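Local coordinates for protein trichothecene 15-O-acetyltransferase TRI3 (PDB 3FOT) that transfers an acetyl group to the C-15 oxygen of trichothecene intermediates during mycotoxin biosynthesis in Fusarium sporotrichioides, at residues D136-M141 with V468-L473; R342-E347 with Q399-P404. All blocks are in the same frame, centred on the assembly; numbering follows the deposited sequence. Where two conformers were deposited one is given.

Interaction 1 (D136-M141 with V468-L473)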
loop_
_atom_site.group_PDB
_atom_site.type_symbol
_atom_site.label_atom_id
_atom_site.label_comp_id
_atom_site.label_asym_id
_atom_site.label_seq_id
_atom_site.Cartn_x
_atom_site.Cartn_y
_atom_site.Cartn_z
ATOM N N ASP A 136 -2.847 11.645 -13.235
ATOM C CA ASP A 136 -3.898 12.559 -13.733
ATOM C C ASP A 136 -5.232 11.838 -13.708
ATOM O O ASP A 136 -6.243 12.383 -13.289
ATOM C CB ASP A 136 -3.633 12.993 -15.182
ATOM C CG ASP A 136 -2.520 14.013 -15.316
ATOM O OD1 ASP A 136 -2.133 14.643 -14.316
ATOM O OD2 ASP A 136 -2.015 14.164 -16.449
ATOM N N LEU A 137 -5.222 10.590 -14.152
ATOM C CA LEU A 137 -6.434 9.778 -14.162
ATOM C C LEU A 137 -6.931 9.455 -12.748
ATOM O O LEU A 137 -8.140 9.463 -12.486
ATOM C CB LEU A 137 -6.187 8.496 -14.948
ATOM C CG LEU A 137 -7.375 7.549 -15.051
ATOM C CD1 LEU A 137 -8.594 8.241 -15.678
ATOM C CD2 LEU A 137 -6.933 6.288 -15.844
ATOM N N TRP A 138 -6.013 9.202 -11.828
ATOM C CA TRP A 138 -6.408 9.025 -10.428
ATOM C C TRP A 138 -7.217 10.246 -9.973
ATOM O O TRP A 138 -8.315 10.121 -9.401
ATOM C CB TRP A 138 -5.143 8.840 -9.573
ATOM C CG TRP A 138 -5.419 8.874 -8.084
ATOM C CD1 TRP A 138 -6.227 8.047 -7.401
ATOM C CD2 TRP A 138 -4.887 9.800 -7.139
ATOM N NE1 TRP A 138 -6.246 8.394 -6.057
ATOM C CE2 TRP A 138 -5.435 9.476 -5.878
ATOM C CE3 TRP A 138 -4.000 10.876 -7.234
ATOM C CZ2 TRP A 138 -5.105 10.165 -4.713
ATOM C CZ3 TRP A 138 -3.672 11.574 -6.073
ATOM C CH2 TRP A 138 -4.224 11.216 -4.828
ATOM N N SER A 139 -6.657 11.430 -10.222
ATOM C CA SER A 139 -7.306 12.689 -9.851
ATOM C C SER A 139 -8.716 12.750 -10.437
ATOM O O SER A 139 -9.682 13.096 -9.749
ATOM C CB SER A 139 -6.473 13.882 -10.341
ATOM O OG SER A 139 -5.261 13.976 -9.596
ATOM N N GLU A 140 -8.830 12.392 -11.711
ATOM C CA GLU A 140 -10.092 12.479 -12.413
ATOM C C GLU A 140 -11.095 11.489 -11.833
ATOM O O GLU A 140 -12.276 11.809 -11.669
ATOM C CB GLU A 140 -9.845 12.216 -13.898
ATOM C CG GLU A 140 -11.083 12.031 -14.694
ATOM C CD GLU A 140 -10.777 11.552 -16.089
ATOM O OE1 GLU A 140 -11.592 10.759 -16.616
ATOM O OE2 GLU A 140 -9.725 11.959 -16.632
ATOM N N MET A 141 -10.616 10.290 -11.500
ATOM C CA MET A 141 -11.471 9.251 -10.966
ATOM C C MET A 141 -11.976 9.623 -9.575
ATOM O O MET A 141 -13.164 9.421 -9.242
ATOM C CB MET A 141 -10.724 7.912 -10.940
ATOM C CG MET A 141 -10.555 7.306 -12.309
ATOM S SD MET A 141 -9.500 5.817 -12.201
ATOM C CE MET A 141 -10.534 4.700 -11.275
ATOM N N VAL A 468 -0.086 5.027 -4.323
ATOM C CA VAL A 468 -0.959 5.923 -3.569
ATOM C C VAL A 468 -2.085 5.149 -2.866
ATOM O O VAL A 468 -2.607 4.159 -3.388
ATOM C CB VAL A 468 -1.498 7.107 -4.447
ATOM C CG1 VAL A 468 -0.340 7.851 -5.148
ATOM C CG2 VAL A 468 -2.475 6.622 -5.467
ATOM N N VAL A 469 -2.426 5.589 -1.654
ATOM C CA VAL A 469 -3.579 5.050 -0.925
ATOM C C VAL A 469 -4.444 6.246 -0.613
ATOM O O VAL A 469 -3.921 7.238 -0.073
ATOM C CB VAL A 469 -3.182 4.375 0.388
ATOM C CG1 VAL A 469 -4.416 3.840 1.091
ATOM C CG2 VAL A 469 -2.200 3.245 0.105
ATOM N N ASN A 470 -5.731 6.191 -0.968
ATOM C CA ASN A 470 -6.619 7.332 -0.758
ATOM C C ASN A 470 -6.593 7.726 0.715
ATOM O O ASN A 470 -6.489 6.864 1.578
ATOM C CB ASN A 470 -8.058 7.002 -1.140
ATOM C CG ASN A 470 -8.305 7.058 -2.649
ATOM O OD1 ASN A 470 -7.492 7.581 -3.418
ATOM N ND2 ASN A 470 -9.440 6.527 -3.067
ATOM N N GLN A 471 -6.690 9.023 0.986
ATOM C CA GLN A 471 -6.680 9.533 2.358
ATOM C C GLN A 471 -7.938 10.365 2.612
ATOM O O GLN A 471 -8.146 11.401 1.962
ATOM C CB GLN A 471 -5.427 10.371 2.623
ATOM C CG GLN A 471 -5.438 11.159 3.956
ATOM C CD GLN A 471 -5.378 10.265 5.192
ATOM O OE1 GLN A 471 -6.236 9.410 5.398
ATOM N NE2 GLN A 471 -4.372 10.489 6.038
ATOM N N SER A 472 -8.758 9.881 3.544
ATOM C CA SER A 472 -9.976 10.560 3.962
ATOM C C SER A 472 -9.884 11.100 5.400
ATOM O O SER A 472 -10.836 11.709 5.888
ATOM C CB SER A 472 -11.143 9.573 3.894
ATOM O OG SER A 472 -10.952 8.527 4.865
ATOM N N LEU A 473 -8.776 10.820 6.079
ATOM C CA LEU A 473 -8.567 11.302 7.453
ATOM C C LEU A 473 -7.640 12.516 7.414
ATOM O O LEU A 473 -6.948 12.734 6.404
ATOM C CB LEU A 473 -8.036 10.176 8.360
ATOM C CG LEU A 473 -9.110 9.170 8.835
ATOM C CD1 LEU A 473 -8.498 7.952 9.510
ATOM C CD2 LEU A 473 -10.177 9.821 9.758
#

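Interaction 2 (R342-E347 with Q399-P404)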
loop_
_atom_site.group_PDB
_atom_site.type_symbol
_atom_site.label_atom_id
_atom_site.label_comp_id
_atom_site.label_asym_id
_atom_site.label_seq_id
_atom_site.Cartn_x
_atom_site.Cartn_y
_atom_site.Cartn_z
ATOM N N ARG A 342 4.424 -10.489 7.592
ATOM C CA ARG A 342 4.730 -11.759 6.943
ATOM C C ARG A 342 5.772 -12.621 7.654
ATOM O O ARG A 342 5.699 -13.844 7.571
ATOM C CB ARG A 342 5.124 -11.525 5.491
ATOM C CG ARG A 342 3.903 -11.327 4.626
ATOM C CD ARG A 342 4.285 -10.732 3.259
ATOM N NE ARG A 342 3.085 -10.561 2.439
ATOM C CZ ARG A 342 2.214 -9.557 2.572
ATOM N NH1 ARG A 342 2.394 -8.611 3.489
ATOM N NH2 ARG A 342 1.170 -9.486 1.762
ATOM N N ARG A 343 6.709 -11.989 8.353
ATOM C CA ARG A 343 7.743 -12.732 9.089
ATOM C C ARG A 343 7.176 -13.601 10.228
ATOM O O ARG A 343 7.856 -14.529 10.704
ATOM C CB ARG A 343 8.802 -11.773 9.629
ATOM C CG ARG A 343 9.753 -11.261 8.564
ATOM C CD ARG A 343 10.594 -10.101 9.120
ATOM N N TRP A 344 5.942 -13.311 10.644
ATOM C CA TRP A 344 5.273 -14.077 11.698
ATOM C C TRP A 344 4.480 -15.281 11.157
ATOM O O TRP A 344 3.900 -16.065 11.919
ATOM C CB TRP A 344 4.377 -13.149 12.508
ATOM C CG TRP A 344 5.152 -12.276 13.444
ATOM C CD1 TRP A 344 5.450 -12.545 14.760
ATOM C CD2 TRP A 344 5.743 -11.000 13.155
ATOM N NE1 TRP A 344 6.172 -11.513 15.298
ATOM C CE2 TRP A 344 6.379 -10.557 14.334
ATOM C CE3 TRP A 344 5.794 -10.186 12.011
ATOM C CZ2 TRP A 344 7.049 -9.328 14.413
ATOM C CZ3 TRP A 344 6.470 -8.970 12.084
ATOM C CH2 TRP A 344 7.095 -8.553 13.284
ATOM N N LEU A 345 4.452 -15.418 9.831
ATOM C CA LEU A 345 3.806 -16.554 9.191
ATOM C C LEU A 345 4.803 -17.699 8.995
ATOM O O LEU A 345 6.001 -17.476 8.926
ATOM C CB LEU A 345 3.242 -16.145 7.817
ATOM C CG LEU A 345 2.270 -14.970 7.769
ATOM C CD1 LEU A 345 1.854 -14.734 6.302
ATOM C CD2 LEU A 345 1.042 -15.162 8.616
ATOM N N ARG A 346 4.293 -18.916 8.874
ATOM C CA ARG A 346 5.155 -20.065 8.632
ATOM C C ARG A 346 5.885 -19.863 7.312
ATOM O O ARG A 346 5.322 -19.304 6.359
ATOM C CB ARG A 346 4.342 -21.350 8.647
ATOM C CG ARG A 346 3.726 -21.593 10.020
ATOM C CD ARG A 346 3.206 -22.997 10.177
ATOM N NE ARG A 346 2.070 -23.244 9.291
ATOM C CZ ARG A 346 0.812 -22.919 9.573
ATOM N NH1 ARG A 346 0.519 -22.320 10.721
ATOM N NH2 ARG A 346 -0.155 -23.207 8.700
ATOM N N GLU A 347 7.145 -20.290 7.287
ATOM C CA GLU A 347 8.061 -20.067 6.158
ATOM C C GLU A 347 7.493 -20.434 4.776
ATOM O O GLU A 347 7.773 -19.749 3.780
ATOM C CB GLU A 347 9.380 -20.816 6.410
ATOM C CG GLU A 347 10.476 -20.563 5.371
ATOM N N GLN A 399 10.878 -2.903 20.644
ATOM C CA GLN A 399 9.913 -3.280 21.677
ATOM C C GLN A 399 8.710 -4.011 21.100
ATOM O O GLN A 399 7.973 -4.672 21.817
ATOM C CB GLN A 399 9.406 -2.045 22.438
ATOM N N TRP A 400 8.499 -3.869 19.800
ATOM C CA TRP A 400 7.319 -4.450 19.193
ATOM C C TRP A 400 7.708 -5.614 18.311
ATOM O O TRP A 400 7.172 -6.700 18.450
ATOM C CB TRP A 400 6.536 -3.375 18.432
ATOM C CG TRP A 400 5.986 -2.337 19.393
ATOM C CD1 TRP A 400 6.619 -1.210 19.839
ATOM C CD2 TRP A 400 4.719 -2.377 20.062
ATOM N NE1 TRP A 400 5.821 -0.542 20.732
ATOM C CE2 TRP A 400 4.654 -1.242 20.898
ATOM C CE3 TRP A 400 3.635 -3.263 20.034
ATOM C CZ2 TRP A 400 3.540 -0.964 21.703
ATOM C CZ3 TRP A 400 2.536 -2.998 20.829
ATOM C CH2 TRP A 400 2.486 -1.854 21.656
ATOM N N LEU A 401 8.672 -5.385 17.426
ATOM C CA LEU A 401 9.044 -6.356 16.415
ATOM C C LEU A 401 9.686 -7.637 16.949
ATOM O O LEU A 401 9.583 -8.679 16.321
ATOM C CB LEU A 401 9.960 -5.715 15.381
ATOM C CG LEU A 401 9.566 -4.400 14.685
ATOM C CD1 LEU A 401 10.679 -4.052 13.686
ATOM C CD2 LEU A 401 8.205 -4.442 14.004
ATOM N N GLU A 402 10.341 -7.557 18.101
ATOM C CA GLU A 402 11.028 -8.729 18.650
ATOM C C GLU A 402 10.055 -9.680 19.348
ATOM O O GLU A 402 10.447 -10.757 19.796
ATOM C CB GLU A 402 12.159 -8.307 19.594
ATOM C CG GLU A 402 13.224 -7.410 18.953
ATOM C CD GLU A 402 13.807 -7.951 17.663
ATOM O OE1 GLU A 402 14.466 -9.018 17.693
ATOM O OE2 GLU A 402 13.626 -7.290 16.617
ATOM N N ASN A 403 8.782 -9.300 19.414
ATOM C CA ASN A 403 7.800 -10.112 20.092
ATOM C C ASN A 403 7.130 -11.153 19.191
ATOM O O ASN A 403 6.556 -10.787 18.172
ATOM C CB ASN A 403 6.741 -9.223 20.695
ATOM C CG ASN A 403 6.125 -9.850 21.869
ATOM O OD1 ASN A 403 5.616 -10.974 21.783
ATOM N ND2 ASN A 403 6.209 -9.172 23.008
ATOM N N PRO A 404 7.197 -12.450 19.559
ATOM C CA PRO A 404 6.621 -13.480 18.699
ATOM C C PRO A 404 5.104 -13.407 18.491
ATOM O O PRO A 404 4.608 -13.990 17.545
ATOM C CB PRO A 404 7.005 -14.792 19.411
ATOM C CG PRO A 404 8.183 -14.423 20.244
ATOM C CD PRO A 404 7.829 -13.059 20.750
#

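Interaction 1 (D136-M141 with V468-L473)
In this BAHD-superfamily enzyme, helix 134-147 packs against the mixed six-stranded sheet, and Trp138 of the helix meets Val468 and Asn470 at the end of strand 457-469. The indole carries the whole helix side of the contact. With chi1 at 171° the indole extends away from the backbone N and reaches from the helix to the strand end. Val468 CG2 sits over one face of the ring. It lies 4.2 Å from the centroid of the five-membered ring, only 11° off the ring normal, and makes a CH-pi contact. Val468 was modelled in two conformers, so this contact is established for one of them. Tyr54 of the adjacent strand 53-61 meets Trp138 edge-to-face. Cys279 of strand 277-283, from the second mixed sheet, touches both Trp138 and Val468, so the indole lies where the two sheets come together. Asn470 follows directly after the strand. Its side-chain amide is nearly coplanar with the indole, with the planes 28° apart. The amide is used at both ends: ND2 donates to Ala49 O and Glu142 OE2, which fixes the flip of the group and turns OD1 toward the indole. All three touching residues are buried, and the indole N-H is satisfied inside the protein. Trp138 NE1 donates to Asn470 OD1 at 3.0 Å, within the ring plane and the carbonyl plane alike.

Interaction 2 (R342-E347 with Q399-P404)
Segment 399-404 meets the indole of Trp344 at its edge and not over a face, and three backbone carbonyl oxygens line that edge near the ring plane. On the pyrrole side, Trp344 NE1 donates to Asn403 O at 3.0 Å. The bond is moderately bent (156° at the hydrogen). It lies a little off both planes: the acceptor is 16° out of the ring plane, and the donor is tilted 24° from the carbonyl plane. The flanking C-H groups meet the other two oxygens. Trp344 CD1 is 3.2 Å from Pro404 O, and Trp344 CZ2 is also 3.2 Å from Leu401 O. The electron-rich carbonyls thus face the N-H and C-H rim of the ring. The apolar part is small: Trp344 CH2 touches Leu401 CD2 at 4.3 Å. Trp344 CG stands anti to its carbonyl carbon, which carries the indole out from the 3-10 turn 342-344 to the end of helix 379-401. Leu401 O comes from the last residue of this helix, the other two from the bend that follows. There Asn403 OD1 accepts from Phe405 N in an Asx turn. The contact lies near the surface and joins the loop after strand 333-340 to the connection between helices 379-401 and 406-423. Leu406 and Gln407, in the first turn of helix 406-423, also touch Trp344, while Trp400 packs on that helix and on strand 358-365.

Both contacts turn on a tryptophan N-H, but the acceptors differ: a side-chain amide in interaction 1 and a backbone carbonyl in interaction 2. They lie on opposite sides of the chain's centre, with their own centres 32 Å apart. Their nearest atoms are about 13 Å apart, so they do not touch. Along the sequence, interaction 2 is nested inside the long loop closed by interaction 1. Interaction 2 lies nearer the substrate site, without touching His414: the side chain of Trp344 is about 11 Å from that of His414, which binds 15-deacetylcalonectrin and lies on helix 406-423. Interaction 1 is away from that site and joins a helix to a sheet.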